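Local coordinates for protein iota-carrageenase (Alteromonas sp., PDB 1H80) that hydrolyses the internal beta-1,4 linkages of iota-carrageenan, a sulfated galactan of red algal cell walls, with inversion of the anomeric configuration, at residues A[198-204]-A[231-237]; A[251-257]-A[345-351]; A[355-360]-A[425-431]. All blocks are in the same frame, centred on the assembly; numbering follows the deposited sequence.

Interaction 1. Residues A[198-204]-A[231-237]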
loop_
_atom_site.group_PDB
_atom_site.type_symbol
_atom_site.label_atom_id
_atom_site.label_comp_id
_atom_site.label_asym_id
_atom_site.label_seq_id
_atom_site.Cartn_x
_atom_site.Cartn_y
_atom_site.Cartn_z
ATOM N N GLY A 198 -5.561 -3.463 9.132
ATOM C CA GLY A 198 -5.965 -3.111 10.479
ATOM C C GLY A 198 -4.963 -2.103 10.996
ATOM O O GLY A 198 -3.755 -2.332 10.917
ATOM N N ALA A 199 -5.449 -0.983 11.514
ATOM C CA ALA A 199 -4.547 0.040 12.019
ATOM C C ALA A 199 -5.275 1.116 12.800
ATOM O O ALA A 199 -6.411 1.469 12.493
ATOM C CB ALA A 199 -3.787 0.675 10.855
ATOM N N ASP A 200 -4.604 1.631 13.821
ATOM C CA ASP A 200 -5.154 2.695 14.641
ATOM C C ASP A 200 -4.054 3.697 14.930
ATOM O O ASP A 200 -2.969 3.324 15.364
ATOM C CB ASP A 200 -5.688 2.141 15.962
ATOM C CG ASP A 200 -7.056 1.511 15.823
ATOM O OD1 ASP A 200 -8.056 2.261 15.753
ATOM O OD2 ASP A 200 -7.132 0.268 15.778
ATOM N N ASN A 201 -4.335 4.965 14.657
ATOM C CA ASN A 201 -3.397 6.043 14.921
ATOM C C ASN A 201 -2.032 5.842 14.271
ATOM O O ASN A 201 -1.011 5.717 14.950
ATOM C CB ASN A 201 -3.232 6.219 16.429
ATOM C CG ASN A 201 -2.608 7.541 16.790
ATOM O OD1 ASN A 201 -2.986 8.580 16.249
ATOM N ND2 ASN A 201 -1.656 7.519 17.717
ATOM N N ILE A 202 -2.031 5.812 12.947
ATOM C CA ILE A 202 -0.801 5.654 12.189
ATOM C C ILE A 202 -0.633 6.887 11.314
ATOM O O ILE A 202 -1.613 7.424 10.789
ATOM C CB ILE A 202 -0.852 4.415 11.263
ATOM C CG1 ILE A 202 -1.209 3.160 12.068
ATOM C CG2 ILE A 202 0.483 4.250 10.544
ATOM C CD1 ILE A 202 -0.208 2.795 13.147
ATOM N N LEU A 203 0.604 7.349 11.186
ATOM C CA LEU A 203 0.914 8.490 10.342
ATOM C C LEU A 203 1.745 7.977 9.177
ATOM O O LEU A 203 2.775 7.337 9.382
ATOM C CB LEU A 203 1.713 9.548 11.115
ATOM C CG LEU A 203 2.339 10.648 10.245
ATOM C CD1 LEU A 203 1.250 11.449 9.545
ATOM C CD2 LEU A 203 3.195 11.560 11.111
ATOM N N PHE A 204 1.265 8.225 7.961
ATOM C CA PHE A 204 1.957 7.831 6.730
ATOM C C PHE A 204 2.442 9.143 6.135
ATOM O O PHE A 204 1.646 10.049 5.885
ATOM C CB PHE A 204 0.985 7.149 5.768
ATOM C CG PHE A 204 0.475 5.829 6.262
ATOM C CD1 PHE A 204 1.258 4.684 6.147
ATOM C CD2 PHE A 204 -0.780 5.726 6.848
ATOM C CE1 PHE A 204 0.798 3.455 6.608
ATOM C CE2 PHE A 204 -1.254 4.497 7.315
ATOM C CZ PHE A 204 -0.461 3.360 7.194
ATOM N N GLY A 231 -9.845 -3.265 10.366
ATOM C CA GLY A 231 -10.146 -1.987 9.753
ATOM C C GLY A 231 -9.179 -0.928 10.241
ATOM O O GLY A 231 -8.355 -1.187 11.120
ATOM N N ILE A 232 -9.289 0.273 9.686
ATOM C CA ILE A 232 -8.403 1.357 10.072
ATOM C C ILE A 232 -9.181 2.552 10.602
ATOM O O ILE A 232 -10.272 2.860 10.127
ATOM C CB ILE A 232 -7.500 1.794 8.885
ATOM C CG1 ILE A 232 -8.325 2.481 7.796
ATOM C CG2 ILE A 232 -6.797 0.571 8.300
ATOM C CD1 ILE A 232 -7.481 2.940 6.601
ATOM N N ARG A 233 -8.612 3.210 11.607
ATOM C CA ARG A 233 -9.234 4.368 12.235
ATOM C C ARG A 233 -8.173 5.372 12.639
ATOM O O ARG A 233 -7.059 4.993 13.000
ATOM C CB ARG A 233 -9.990 3.952 13.497
ATOM C CG ARG A 233 -11.262 3.157 13.275
ATOM C CD ARG A 233 -11.527 2.280 14.489
ATOM N NE ARG A 233 -10.441 1.320 14.631
ATOM C CZ ARG A 233 -10.293 0.253 13.855
ATOM N NH1 ARG A 233 -11.177 0.000 12.897
ATOM N NH2 ARG A 233 -9.236 -0.532 14.003
ATOM N N ASN A 234 -8.535 6.649 12.589
ATOM C CA ASN A 234 -7.639 7.726 12.977
ATOM C C ASN A 234 -6.301 7.628 12.274
ATOM O O ASN A 234 -5.238 7.584 12.899
ATOM C CB ASN A 234 -7.467 7.711 14.492
ATOM C CG ASN A 234 -8.795 7.800 15.214
ATOM O OD1 ASN A 234 -9.572 8.729 14.987
ATOM N ND2 ASN A 234 -9.071 6.831 16.079
ATOM N N ILE A 235 -6.377 7.599 10.953
ATOM C CA ILE A 235 -5.199 7.514 10.116
ATOM C C ILE A 235 -4.892 8.898 9.568
ATOM O O ILE A 235 -5.800 9.654 9.215
ATOM C CB ILE A 235 -5.436 6.553 8.931
ATOM C CG1 ILE A 235 -5.799 5.161 9.454
ATOM C CG2 ILE A 235 -4.208 6.511 8.032
ATOM C CD1 ILE A 235 -4.759 4.546 10.386
ATOM N N PHE A 236 -3.610 9.235 9.523
ATOM C CA PHE A 236 -3.174 10.513 8.993
ATOM C C PHE A 236 -2.122 10.258 7.938
ATOM O O PHE A 236 -1.268 9.394 8.099
ATOM C CB PHE A 236 -2.592 11.401 10.096
ATOM C CG PHE A 236 -3.619 11.901 11.064
ATOM C CD1 PHE A 236 -4.100 11.080 12.077
ATOM C CD2 PHE A 236 -4.134 13.186 10.937
ATOM C CE1 PHE A 236 -5.085 11.533 12.954
ATOM C CE2 PHE A 236 -5.119 13.649 11.807
ATOM C CZ PHE A 236 -5.594 12.819 12.816
ATOM N N ALA A 237 -2.202 11.007 6.849
ATOM C CA ALA A 237 -1.248 10.853 5.767
ATOM C C ALA A 237 -0.879 12.220 5.245
ATOM O O ALA A 237 -1.718 13.120 5.186
ATOM C CB ALA A 237 -1.845 10.006 4.654
HETATM O O HOH W 1 -8.033 4.727 16.901
#
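Two neighbouring coils of the parallel beta-helix run in register, residues 198-204 against 231-237, and turn the same corner together at Asn201 and Asn234, both in left-handed backbone conformation. The axes of strands 202-204 and 235-237 diverge by 17°, and parallel bonding resumes past the corner, with Phe204 N 2.8 Å from Phe236 O. On the face shared by Asp200 and Arg233, the guanidinium grips the carboxylate side-on: NE gives a bond of 2.8 Å to OD1, and NH2 one of 2.9 Å to OD2, the latter in the guanidinium plane. The two planes stand 45° apart, a bend in the arginine chain at chi3 (-63°) bringing the group round to its partner. OD2 also meets Arg175 and Trp173, so one carboxylate oxygen serves three groups. A methionine in place of Arg233 has neither nitrogen, and the Asp200 carboxylate would probably turn more freely, its OD1 left without this charged mate. Ile202 and Ile235 point the same way on the other face, CD1 of Ile235 lying 4.0 Å from CB of Ile202, while Ile235 CG2 lies at the Phe204 ring edge, 3.6 Å from CE2. Such aliphatic stacking is typical of the pectate lyase-like right-handed beta-helix.

Interaction 2. Residues A[251-257]-A[345-351]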
loop_
_atom_site.group_PDB
_atom_site.type_symbol
_atom_site.label_atom_id
_atom_site.label_comp_id
_atom_site.label_asym_id
_atom_site.label_seq_id
_atom_site.Cartn_x
_atom_site.Cartn_y
_atom_site.Cartn_z
ATOM N N PHE A 251 -9.063 4.456 -1.526
ATOM C CA PHE A 251 -9.935 3.983 -0.462
ATOM C C PHE A 251 -10.805 2.886 -1.055
ATOM O O PHE A 251 -11.481 3.097 -2.063
ATOM C CB PHE A 251 -10.837 5.104 0.060
ATOM C CG PHE A 251 -10.094 6.243 0.689
ATOM C CD1 PHE A 251 -9.590 7.281 -0.089
ATOM C CD2 PHE A 251 -9.892 6.276 2.065
ATOM C CE1 PHE A 251 -8.897 8.337 0.489
ATOM C CE2 PHE A 251 -9.199 7.327 2.655
ATOM C CZ PHE A 251 -8.701 8.359 1.868
ATOM N N GLY A 252 -10.772 1.713 -0.435
ATOM C CA GLY A 252 -11.571 0.592 -0.897
ATOM C C GLY A 252 -11.867 -0.230 0.339
ATOM O O GLY A 252 -11.126 -1.156 0.655
ATOM N N PRO A 253 -12.959 0.078 1.051
ATOM C CA PRO A 253 -13.321 -0.645 2.272
ATOM C C PRO A 253 -13.826 -2.070 2.120
ATOM O O PRO A 253 -13.854 -2.821 3.095
ATOM C CB PRO A 253 -14.362 0.269 2.900
ATOM C CG PRO A 253 -15.103 0.767 1.692
ATOM C CD PRO A 253 -13.982 1.089 0.715
ATOM N N HIS A 254 -14.208 -2.451 0.906
ATOM C CA HIS A 254 -14.740 -3.787 0.682
ATOM C C HIS A 254 -15.898 -4.027 1.649
ATOM O O HIS A 254 -16.922 -3.356 1.557
ATOM C CB HIS A 254 -13.644 -4.843 0.860
ATOM C CG HIS A 254 -12.703 -4.929 -0.301
ATOM N ND1 HIS A 254 -12.667 -6.012 -1.153
ATOM C CD2 HIS A 254 -11.787 -4.050 -0.774
ATOM C CE1 HIS A 254 -11.771 -5.797 -2.100
ATOM N NE2 HIS A 254 -11.223 -4.613 -1.893
ATOM N N PHE A 255 -15.721 -4.947 2.592
ATOM C CA PHE A 255 -16.761 -5.294 3.566
ATOM C C PHE A 255 -16.567 -4.651 4.941
ATOM O O PHE A 255 -17.440 -4.738 5.806
ATOM C CB PHE A 255 -16.765 -6.811 3.750
ATOM C CG PHE A 255 -15.430 -7.358 4.175
ATOM C CD1 PHE A 255 -14.973 -7.177 5.478
ATOM C CD2 PHE A 255 -14.594 -7.983 3.255
ATOM C CE1 PHE A 255 -13.704 -7.605 5.858
ATOM C CE2 PHE A 255 -13.321 -8.417 3.624
ATOM C CZ PHE A 255 -12.875 -8.223 4.931
ATOM N N MET A 256 -15.421 -4.012 5.138
ATOM C CA MET A 256 -15.076 -3.420 6.425
ATOM C C MET A 256 -15.552 -2.006 6.723
ATOM O O MET A 256 -15.511 -1.122 5.871
ATOM C CB MET A 256 -13.555 -3.485 6.601
ATOM C CG MET A 256 -13.004 -2.835 7.866
ATOM S SD MET A 256 -13.585 -3.591 9.397
ATOM C CE MET A 256 -13.269 -5.307 9.032
ATOM N N LYS A 257 -15.997 -1.806 7.958
ATOM C CA LYS A 257 -16.433 -0.496 8.412
ATOM C C LYS A 257 -15.215 0.162 9.054
ATOM O O LYS A 257 -14.813 -0.196 10.164
ATOM C CB LYS A 257 -17.553 -0.622 9.445
ATOM C CG LYS A 257 -17.968 0.712 10.034
ATOM C CD LYS A 257 -19.159 0.566 10.964
ATOM C CE LYS A 257 -19.577 1.912 11.524
ATOM N NZ LYS A 257 -20.812 1.810 12.350
ATOM N N PRO A 345 -22.049 -3.398 2.891
ATOM C CA PRO A 345 -20.889 -2.775 2.250
ATOM C C PRO A 345 -20.009 -1.999 3.223
ATOM O O PRO A 345 -20.501 -1.300 4.114
ATOM C CB PRO A 345 -21.518 -1.879 1.179
ATOM C CG PRO A 345 -22.905 -1.625 1.698
ATOM C CD PRO A 345 -23.302 -2.953 2.262
ATOM N N GLY A 346 -18.701 -2.143 3.048
ATOM C CA GLY A 346 -17.762 -1.447 3.904
ATOM C C GLY A 346 -17.850 0.050 3.699
ATOM O O GLY A 346 -18.514 0.530 2.780
ATOM N N SER A 347 -17.168 0.796 4.556
ATOM C CA SER A 347 -17.192 2.244 4.467
ATOM C C SER A 347 -16.041 2.853 5.241
ATOM O O SER A 347 -15.213 2.145 5.810
ATOM C CB SER A 347 -18.505 2.770 5.047
ATOM O OG SER A 347 -18.622 2.406 6.416
ATOM N N PHE A 348 -15.990 4.177 5.220
ATOM C CA PHE A 348 -15.000 4.934 5.963
ATOM C C PHE A 348 -15.787 6.003 6.699
ATOM O O PHE A 348 -16.903 6.345 6.302
ATOM C CB PHE A 348 -13.970 5.587 5.040
ATOM C CG PHE A 348 -12.890 4.653 4.586
ATOM C CD1 PHE A 348 -13.052 3.874 3.447
ATOM C CD2 PHE A 348 -11.709 4.534 5.318
ATOM C CE1 PHE A 348 -12.056 2.987 3.036
ATOM C CE2 PHE A 348 -10.707 3.654 4.921
ATOM C CZ PHE A 348 -10.879 2.876 3.776
ATOM N N GLY A 349 -15.216 6.517 7.780
ATOM C CA GLY A 349 -15.892 7.545 8.545
ATOM C C GLY A 349 -15.691 8.893 7.894
ATOM O O GLY A 349 -16.001 9.080 6.716
ATOM N N THR A 350 -15.172 9.841 8.662
ATOM C CA THR A 350 -14.919 11.172 8.141
ATOM C C THR A 350 -13.598 11.125 7.391
ATOM O O THR A 350 -12.549 10.891 7.987
ATOM C CB THR A 350 -14.833 12.197 9.279
ATOM O OG1 THR A 350 -16.082 12.223 9.980
ATOM C CG2 THR A 350 -14.528 13.589 8.734
ATOM N N VAL A 351 -13.664 11.323 6.078
ATOM C CA VAL A 351 -12.473 11.306 5.242
ATOM C C VAL A 351 -12.319 12.629 4.515
ATOM O O VAL A 351 -13.227 13.072 3.811
ATOM C CB VAL A 351 -12.535 10.184 4.184
ATOM C CG1 VAL A 351 -11.315 10.261 3.272
ATOM C CG2 VAL A 351 -12.605 8.827 4.867
#
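Phe251 sends the edge of its ring into the face of Phe348, a T-shaped pair with centroids 5.2 Å apart and planes at 87°; CD2 of Phe251 sits over the centre of the Phe348 ring. The far end of the Phe251 ring meets Val351, whose CG1 comes within 3.5 Å of CZ. Val351 CG1 lies anti to the backbone N (chi1 176°), which carries that methyl to the ring from the direction opposite to Phe251. At the edge of the Phe348 ring stands Pro253, with its CD 3.6 Å from CE1, so that ring meets one neighbour at its face and another at its rim.

The backbone next to this apolar cluster is held by two bonds to a type II' turn, Pro253 to Met256, which is closed by Met256 N on Pro253 O. Gly346 N donates to His254 O at 2.6 Å and Ser347 N to Met256 O at 2.9 Å. CA of Gly346 lies 3.0 Å from Met256 O, and a beta carbon on Gly346 would run into the carbonyl oxygens of Pro253, His254 and Met256.

Further out, Asn258 ND2 binds Ser347 O, and Glu218 holds NE2 of His254. Val261 touches both Phe251 and Phe348, and Tyr419, a calcium-site residue, meets the Phe348 ring.

The chemistry thus divides in two: carbonyls of the tight turn receive the N-H groups of Gly346 and Ser347, while apolar packing sets Phe348 and Val351 against Phe251, and Phe348 against Pro253 as well.

Interaction 3. Residues A[355-360]-A[425-431]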
loop_
_atom_site.group_PDB
_atom_site.type_symbol
_atom_site.label_atom_id
_atom_site.label_comp_id
_atom_site.label_asym_id
_atom_site.label_seq_id
_atom_site.Cartn_x
_atom_site.Cartn_y
_atom_site.Cartn_z
ATOM N N ASP A 355 -5.403 19.395 -0.687
ATOM C CA ASP A 355 -4.343 19.669 -1.656
ATOM C C ASP A 355 -3.969 18.473 -2.522
ATOM O O ASP A 355 -3.028 17.736 -2.227
ATOM C CB ASP A 355 -3.097 20.198 -0.939
ATOM C CG ASP A 355 -3.398 21.396 -0.056
ATOM O OD1 ASP A 355 -4.158 22.287 -0.491
ATOM O OD2 ASP A 355 -2.866 21.452 1.074
ATOM N N VAL A 356 -4.712 18.301 -3.608
ATOM C CA VAL A 356 -4.492 17.205 -4.537
ATOM C C VAL A 356 -4.020 17.773 -5.868
ATOM O O VAL A 356 -4.626 18.699 -6.406
ATOM C CB VAL A 356 -5.797 16.410 -4.763
ATOM C CG1 VAL A 356 -5.548 15.249 -5.706
ATOM C CG2 VAL A 356 -6.337 15.906 -3.428
ATOM N N THR A 357 -2.927 17.233 -6.388
ATOM C CA THR A 357 -2.396 17.693 -7.665
ATOM C C THR A 357 -2.112 16.498 -8.557
ATOM O O THR A 357 -1.363 15.597 -8.185
ATOM C CB THR A 357 -1.091 18.495 -7.479
ATOM O OG1 THR A 357 -1.337 19.617 -6.624
ATOM C CG2 THR A 357 -0.574 18.999 -8.826
ATOM N N ALA A 358 -2.726 16.489 -9.734
ATOM C CA ALA A 358 -2.520 15.408 -10.683
ATOM C C ALA A 358 -1.894 15.975 -11.945
ATOM O O ALA A 358 -2.472 16.840 -12.595
ATOM C CB ALA A 358 -3.845 14.731 -11.016
ATOM N N ARG A 359 -0.702 15.495 -12.275
ATOM C CA ARG A 359 -0.019 15.945 -13.479
ATOM C C ARG A 359 -0.230 14.874 -14.538
ATOM O O ARG A 359 0.023 13.692 -14.302
ATOM C CB ARG A 359 1.476 16.143 -13.217
ATOM C CG ARG A 359 2.259 16.598 -14.447
ATOM C CD ARG A 359 3.737 16.779 -14.128
ATOM N NE ARG A 359 3.988 17.964 -13.313
ATOM C CZ ARG A 359 4.102 19.197 -13.798
ATOM N NH1 ARG A 359 3.989 19.415 -15.100
ATOM N NH2 ARG A 359 4.328 20.217 -12.978
ATOM N N PHE A 360 -0.697 15.302 -15.703
ATOM C CA PHE A 360 -0.976 14.403 -16.816
ATOM C C PHE A 360 0.263 13.674 -17.325
ATOM O O PHE A 360 1.363 14.224 -17.337
ATOM C CB PHE A 360 -1.593 15.205 -17.963
ATOM C CG PHE A 360 -1.984 14.373 -19.146
ATOM C CD1 PHE A 360 -3.141 13.602 -19.121
ATOM C CD2 PHE A 360 -1.190 14.353 -20.286
ATOM C CE1 PHE A 360 -3.503 12.820 -20.220
ATOM C CE2 PHE A 360 -1.543 13.575 -21.386
ATOM C CZ PHE A 360 -2.702 12.808 -21.352
ATOM N N ASN A 425 -9.145 21.675 -2.691
ATOM C CA ASN A 425 -8.068 22.232 -3.500
ATOM C C ASN A 425 -7.459 21.205 -4.451
ATOM O O ASN A 425 -6.275 20.872 -4.356
ATOM C CB ASN A 425 -6.991 22.819 -2.578
ATOM C CG ASN A 425 -5.886 23.526 -3.339
ATOM O OD1 ASN A 425 -6.130 24.168 -4.363
ATOM N ND2 ASN A 425 -4.663 23.428 -2.830
ATOM N N VAL A 426 -8.285 20.713 -5.371
ATOM C CA VAL A 426 -7.855 19.734 -6.364
ATOM C C VAL A 426 -7.406 20.475 -7.618
ATOM O O VAL A 426 -8.114 21.350 -8.116
ATOM C CB VAL A 426 -9.007 18.783 -6.736
ATOM C CG1 VAL A 426 -8.554 17.813 -7.815
ATOM C CG2 VAL A 426 -9.471 18.027 -5.502
ATOM N N LYS A 427 -6.233 20.114 -8.129
ATOM C CA LYS A 427 -5.692 20.762 -9.315
ATOM C C LYS A 427 -5.129 19.760 -10.310
ATOM O O LYS A 427 -4.630 18.701 -9.932
ATOM C CB LYS A 427 -4.586 21.743 -8.919
ATOM C CG LYS A 427 -5.047 22.894 -8.040
ATOM C CD LYS A 427 -3.866 23.723 -7.564
ATOM C CE LYS A 427 -4.312 24.906 -6.718
ATOM N NZ LYS A 427 -5.126 25.879 -7.499
ATOM N N ARG A 428 -5.221 20.105 -11.589
ATOM C CA ARG A 428 -4.700 19.266 -12.654
ATOM C C ARG A 428 -3.673 20.063 -13.433
ATOM O O ARG A 428 -3.785 21.285 -13.559
ATOM C CB ARG A 428 -5.812 18.828 -13.606
ATOM C CG ARG A 428 -6.806 17.850 -13.022
ATOM C CD ARG A 428 -7.768 17.415 -14.103
ATOM N NE ARG A 428 -8.462 18.566 -14.671
ATOM C CZ ARG A 428 -9.056 18.570 -15.859
ATOM N NH1 ARG A 428 -9.041 17.477 -16.612
ATOM N NH2 ARG A 428 -9.657 19.667 -16.294
ATOM N N ILE A 429 -2.671 19.366 -13.951
ATOM C CA ILE A 429 -1.619 20.001 -14.726
ATOM C C ILE A 429 -1.405 19.266 -16.045
ATOM O O ILE A 429 -1.242 18.049 -16.070
ATOM C CB ILE A 429 -0.284 20.007 -13.956
ATOM C CG1 ILE A 429 -0.432 20.788 -12.650
ATOM C CG2 ILE A 429 0.811 20.619 -14.827
ATOM C CD1 ILE A 429 0.824 20.791 -11.803
ATOM N N ASN A 430 -1.415 20.026 -17.136
ATOM C CA ASN A 430 -1.198 19.512 -18.484
ATOM C C ASN A 430 -2.177 18.471 -19.010
ATOM O O ASN A 430 -1.817 17.652 -19.855
ATOM C CB ASN A 430 0.231 18.977 -18.618
ATOM C CG ASN A 430 1.276 20.073 -18.495
ATOM O OD1 ASN A 430 0.946 21.260 -18.466
ATOM N ND2 ASN A 430 2.544 19.681 -18.431
ATOM N N PHE A 431 -3.410 18.491 -18.520
ATOM C CA PHE A 431 -4.402 17.549 -19.014
ATOM C C PHE A 431 -4.928 18.083 -20.341
ATOM O O PHE A 431 -5.041 19.295 -20.530
ATOM C CB PHE A 431 -5.555 17.399 -18.021
ATOM C CG PHE A 431 -5.349 16.297 -17.020
ATOM C CD1 PHE A 431 -4.426 16.439 -15.991
ATOM C CD2 PHE A 431 -6.077 15.114 -17.112
ATOM C CE1 PHE A 431 -4.229 15.418 -15.063
ATOM C CE2 PHE A 431 -5.890 14.085 -16.188
ATOM C CZ PHE A 431 -4.961 14.239 -15.160
HETATM O O HOH W 2 -3.654 21.401 -5.337
HETATM O O HOH W 3 2.530 16.499 -18.138
#
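Val356 O accepts the N-H of Lys427 at 2.7 Å, nearly in line with the carbonyl, a short bond within the regular parallel ladder between residues 355-360 and 425-431. The strand axes lie 4.7 Å apart, and the ladder runs from Val356 N on Asn425 O to Phe360 N, which reaches Ile429 O in an almost straight bond (178°). At its start, Asn425 ND2 donates to OD1 of Asp355 at 2.7 Å; the oxygen lies in the amide plane but is met on its anti side, the carboxylate turned almost perpendicular to the amide. CG2 of Thr357 touches CD1 of Ile429 at 3.7 Å, and CG2 of Ile429 lies over the Arg359 guanidinium, 3.4 Å from NH1. Beyond the ladder, Phe360 turns an edge to the face of Phe431, with planes at 63°; CG anti to the backbone N (chi1 -177°) sets CD1 over the rim of that face. Arg428 CD covers the opposite face, and Phe360 also touches Pro402 and Pro432. Thr357, Lys427, Arg359 and Ile429 line one side of the strands, Val356, Ala358 and Val426 the other, so backbone bonding joins a mixed, largely charged face to an apolar one.

Interactions 1 and 3 are both parallel pairings of successive beta-helix coils, and strands 261-269, 351-359 and 421-429 carry the same run of pairs onward from 231-243. Their settings differ: interaction 1 is largely buried and joins a salt bridge to an isoleucine stack, whereas interaction 3 lies at the surface, with an aspartate-asparagine bond and long charged chains; both hold bridging water. Interaction 2 is again buried, but it joins a turn to a loop through aromatic packing and two backbone bonds. It touches interaction 1 directly, Ile232 CD1 meeting Phe348 CE2 at 3.7 Å, and adjoins interaction 3 in sequence through strand 351-359.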